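PDB 4WI0: cellulosomal scaffoldin from Acetivibrio cellulolyticus, which serves as a cellulosome scaffold, here through an X-module–dockerin fragment that binds a type II cohesin; the whole protein probably also hydrolyses cellulose. Local coordinates for residues 17-20 against 21-25; 116-119 against 120-124. The protein carries 1 engineered substitution. All coordinates share one frame; numbering follows the deposited sequence.

In the fold
The fragment joins an X module to a calcium-binding dockerin, and each contact belongs to one of these parts. Contact 1 (17-20 against 21-25) is a single helical turn on the X module; contact 2 (116-119 against 120-124) is a beta turn in the dockerin. Their centres lie 20 Å apart and their nearest atoms about 10 Å, so they do not touch. The second calcium loop relates them: in contact 1 the side chain of Thr18 comes within about 4 Å of that of Asp134, a calcium ligand, while in contact 2 that of Ser119 is about 5 Å from that of Ala136, another ligand residue.

Contact 1 (17-20 against 21-25); sequences TTAP and IVKAG
Lys23 N donates to Ala19 O at 2.8 Å, the shortest sound hydrogen bond of this turn. The donor lies nearly in line with the carbonyl (C=O...N angle 169°), as expected of a link four residues apart along a helix. The side chain of Lys23 then runs back beside the same carbonyl: with CG anti to its carbonyl carbon (chi1 -77°), CB comes to 3.3 Å from Ala19 O and CG to 3.5 Å. Beyond CG the chain is fully extended, and it passes alongside the methyl of Ala19, CE lying 4.2 Å from Ala19 CB. From there Lys23 also packs on Asn9 and Pro10 of strand 2-10.

One step earlier, Val22 N points at Thr18 O at 3.0 Å, though the place of this oxygen is less sure because it crowds a neighbouring methyl in the model. A weak bond from Ile21 N to the same oxygen shares that doubt. Val22 brings its CG2 methyl against Ala19 O at 3.5 Å, while its side chain meets Thr14 and Pro10 elsewhere in the module. Pro20 has no N-H to give, which costs nothing in a first helical turn, where the amides have no carbonyl of a preceding turn to reach. Its own carbonyl is met by a methyl, Ala24 CB standing 3.6 Å from Pro20 O as the chain leaves the turn.

The hydroxyl of Thr18 is engaged on the upstream side, where OG1 is bonded to Thr15 N. Beyond the turn, Gly25 pairs with Thr39 through the backbone. The arrangement is a short, one-turn helix, 19-22, on an otherwise beta-rich X module, with Ile21 packed on Arg133 of the dockerin's second calcium loop.

Contact 2 (116-119 against 120-124); sequences FNTS and STDAK
The carboxylate of Asp122 lies between Ser119 and Thr118, with the main-chain carbonyl of Ser119 off one face and Thr118 on the other side. On the first side Ser119 O stands obliquely above the group, 3.6 Å from Asp122 CG; on the opposite, Thr118 comes in obliquely at the OD2 end, its CB 3.6 Å from Asp122 OD2 and its methyl farther off. Ser119 N donates to Asp122 OD2 at 2.9 Å, arriving on the anti side of the oxygen and 29° out of the carboxylate plane. A water also donates to Asp122 OD2, at 2.6 Å, and is hydrogen-bonded to Ser119 OG at 2.7 Å. Two donors thus hold the oxygen, and the water links the acid to the serine hydroxyl, whose OG is itself 3.7 Å from Asp122 OD2. This pairing would be expected to favour the charged form of the acid.

The torsion of Asp122 explains the reach: CG sits anti to the carbonyl carbon (chi1 -65°), which folds the carboxylate back over the strand residues. Meanwhile Asp122 N bonds to Ser119 O at 2.9 Å, with the donor 38° above the carbonyl plane rather than on a lone pair. This closes a type I beta turn from Ser119 to Asp122, so the aspartate grips the serine through both its backbone and its side chain. Farther on, Lys124 CB touches Thr118 CG2 at 4.3 Å.

The hydroxyl of Thr118 is bonded to Ala115 O just upstream. Asn117 and Thr118 face Ile137 in a G1 beta bulge, and strand 118-119 runs antiparallel to strand 136-137. The turn therefore follows the outgoing end of this small two-stranded dockerin sheet, after helix 106-113, with Ser119 packing on an apolar side chain of the partner protein chain.

Contact 1 (17-20 against 21-25)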
loop_
_atom_site.group_PDB
_atom_site.type_symbol
_atom_site.label_atom_id
_atom_site.label_comp_id
_atom_site.label_asym_id
_atom_site.label_seq_id
_atom_site.Cartn_x
_atom_site.Cartn_y
_atom_site.Cartn_z
ATOM N N THR B 17 16.532 5.754 5.021
ATOM C CA THR B 17 16.785 4.424 5.564
ATOM C C THR B 17 16.471 3.327 4.538
ATOM O O THR B 17 17.177 2.326 4.470
ATOM C CB THR B 17 15.982 4.166 6.863
ATOM O OG1 THR B 17 14.626 3.829 6.544
ATOM C CG2 THR B 17 16.003 5.386 7.778
ATOM N N THR B 18 15.412 3.508 3.748
ATOM C CA THR B 18 14.966 2.463 2.817
ATOM C C THR B 18 15.636 2.532 1.441
ATOM O O THR B 18 15.803 1.501 0.801
ATOM C CB THR B 18 13.437 2.485 2.592
ATOM O OG1 THR B 18 13.059 3.686 1.914
ATOM C CG2 THR B 18 12.683 2.385 3.912
ATOM N N ALA B 19 15.988 3.731 0.980
ATOM C CA ALA B 19 16.548 3.914 -0.365
ATOM C C ALA B 19 17.763 3.013 -0.675
ATOM O O ALA B 19 17.754 2.302 -1.686
ATOM C CB ALA B 19 16.878 5.378 -0.613
ATOM N N PRO B 20 18.798 3.028 0.189
ATOM C CA PRO B 20 19.981 2.184 -0.041
ATOM C C PRO B 20 19.710 0.679 -0.162
ATOM O O PRO B 20 20.477 -0.023 -0.822
ATOM C CB PRO B 20 20.868 2.469 1.183
ATOM C CG PRO B 20 20.006 3.185 2.161
ATOM C CD PRO B 20 18.999 3.922 1.342
ATOM N N ILE B 21 18.646 0.185 0.468
ATOM C CA ILE B 21 18.263 -1.228 0.310
ATOM C C ILE B 21 17.491 -1.444 -1.000
ATOM O O ILE B 21 17.806 -2.366 -1.749
ATOM C CB ILE B 21 17.486 -1.824 1.530
ATOM C CG1 ILE B 21 16.699 -3.078 1.119
ATOM C CG2 ILE B 21 16.520 -0.830 2.157
ATOM C CD1 ILE B 21 16.127 -3.873 2.275
ATOM N N VAL B 22 16.500 -0.603 -1.281
ATOM C CA VAL B 22 15.644 -0.805 -2.471
ATOM C C VAL B 22 16.273 -0.391 -3.807
ATOM O O VAL B 22 15.834 -0.866 -4.859
ATOM C CB VAL B 22 14.268 -0.111 -2.343
ATOM C CG1 VAL B 22 13.537 -0.608 -1.107
ATOM C CG2 VAL B 22 14.401 1.405 -2.324
ATOM N N LYS B 23 17.275 0.488 -3.773
ATOM C CA LYS B 23 17.975 0.900 -5.002
ATOM C C LYS B 23 19.059 -0.082 -5.444
ATOM O O LYS B 23 19.429 -0.112 -6.618
ATOM C CB LYS B 23 18.582 2.287 -4.855
ATOM C CG LYS B 23 17.574 3.409 -4.960
ATOM C CD LYS B 23 18.276 4.747 -4.844
ATOM C CE LYS B 23 17.290 5.896 -4.764
ATOM N NZ LYS B 23 18.011 7.163 -4.479
ATOM N N ALA B 24 19.556 -0.875 -4.505
ATOM C CA ALA B 24 20.569 -1.877 -4.782
ATOM C C ALA B 24 19.938 -3.153 -5.312
ATOM O O ALA B 24 18.756 -3.415 -5.078
ATOM C CB ALA B 24 21.356 -2.181 -3.518
ATOM N N GLY B 25 20.740 -3.936 -6.028
ATOM C CA GLY B 25 20.375 -5.295 -6.389
ATOM C C GLY B 25 19.682 -5.490 -7.723
ATOM O O GLY B 25 19.293 -6.608 -8.035
#

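Contact 2 (116-119 against 120-124)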
loop_
_atom_site.group_PDB
_atom_site.type_symbol
_atom_site.label_atom_id
_atom_site.label_comp_id
_atom_site.label_asym_id
_atom_site.label_seq_id
_atom_site.Cartn_x
_atom_site.Cartn_y
_atom_site.Cartn_z
ATOM N N PHE B 116 -0.771 -9.532 5.285
ATOM C CA PHE B 116 -1.218 -8.152 5.424
ATOM C C PHE B 116 -1.287 -7.713 6.886
ATOM O O PHE B 116 -1.717 -8.467 7.752
ATOM C CB PHE B 116 -2.585 -7.941 4.784
ATOM C CG PHE B 116 -2.957 -6.493 4.617
ATOM C CD1 PHE B 116 -2.332 -5.710 3.651
ATOM C CD2 PHE B 116 -3.929 -5.904 5.422
ATOM C CE1 PHE B 116 -2.667 -4.372 3.491
ATOM C CE2 PHE B 116 -4.263 -4.564 5.265
ATOM C CZ PHE B 116 -3.631 -3.800 4.298
ATOM N N ASN B 117 -0.879 -6.472 7.123
ATOM C CA ASN B 117 -0.845 -5.882 8.463
ATOM C C ASN B 117 0.111 -6.601 9.412
ATOM O O ASN B 117 -0.265 -6.977 10.516
ATOM C CB ASN B 117 -2.251 -5.794 9.078
ATOM C CG ASN B 117 -2.307 -4.849 10.276
ATOM O OD1 ASN B 117 -2.901 -5.158 11.321
ATOM N ND2 ASN B 117 -1.692 -3.693 10.129
ATOM N N THR B 118 1.351 -6.783 8.974
ATOM C CA THR B 118 2.387 -7.356 9.829
ATOM C C THR B 118 3.607 -6.463 9.809
ATOM O O THR B 118 3.781 -5.669 8.892
ATOM C CB THR B 118 2.805 -8.772 9.375
ATOM O OG1 THR B 118 3.230 -8.728 8.010
ATOM C CG2 THR B 118 1.644 -9.756 9.515
ATOM N N SER B 119 4.435 -6.579 10.840
ATOM C CA SER B 119 5.735 -5.925 10.853
ATOM C C SER B 119 6.832 -6.983 10.971
ATOM O O SER B 119 6.558 -8.152 11.242
ATOM C CB SER B 119 5.818 -4.901 11.994
ATOM O OG SER B 119 5.714 -5.541 13.242
ATOM N N SER B 120 8.073 -6.557 10.786
ATOM C CA SER B 120 9.208 -7.473 10.641
ATOM C C SER B 120 9.443 -8.455 11.799
ATOM O O SER B 120 10.047 -9.510 11.588
ATOM C CB SER B 120 10.489 -6.677 10.348
ATOM O OG SER B 120 10.599 -5.546 11.191
ATOM N N THR B 121 8.971 -8.120 13.003
ATOM C CA THR B 121 9.089 -9.008 14.169
ATOM C C THR B 121 8.062 -10.150 14.179
ATOM O O THR B 121 8.242 -11.138 14.888
ATOM C CB THR B 121 8.947 -8.231 15.490
ATOM O OG1 THR B 121 7.653 -7.615 15.557
ATOM C CG2 THR B 121 10.021 -7.167 15.602
ATOM N N ASP B 122 6.987 -10.014 13.408
ATOM C CA ASP B 122 5.981 -11.071 13.308
ATOM C C ASP B 122 6.552 -12.246 12.522
ATOM O O ASP B 122 7.281 -12.050 11.554
ATOM C CB ASP B 122 4.711 -10.555 12.622
ATOM C CG ASP B 122 3.999 -9.489 13.438
ATOM O OD1 ASP B 122 3.891 -9.644 14.677
ATOM O OD2 ASP B 122 3.548 -8.497 12.840
ATOM N N ALA B 123 6.217 -13.464 12.948
ATOM C CA ALA B 123 6.621 -14.680 12.232
ATOM C C ALA B 123 6.012 -14.748 10.828
ATOM O O ALA B 123 6.647 -15.238 9.895
ATOM C CB ALA B 123 6.231 -15.915 13.032
ATOM N N LYS B 124 4.787 -14.249 10.687
ATOM C CA LYS B 124 4.081 -14.252 9.402
ATOM C C LYS B 124 4.664 -13.282 8.364
ATOM O O LYS B 124 4.441 -13.445 7.166
ATOM C CB LYS B 124 2.603 -13.939 9.631
ATOM C CG LYS B 124 1.764 -13.942 8.374
ATOM C CD LYS B 124 0.287 -13.858 8.699
ATOM C CE LYS B 124 -0.284 -15.213 9.062
ATOM N NZ LYS B 124 -1.749 -15.094 9.278
HETATM O O HOH W 1 3.520 -6.418 14.461
#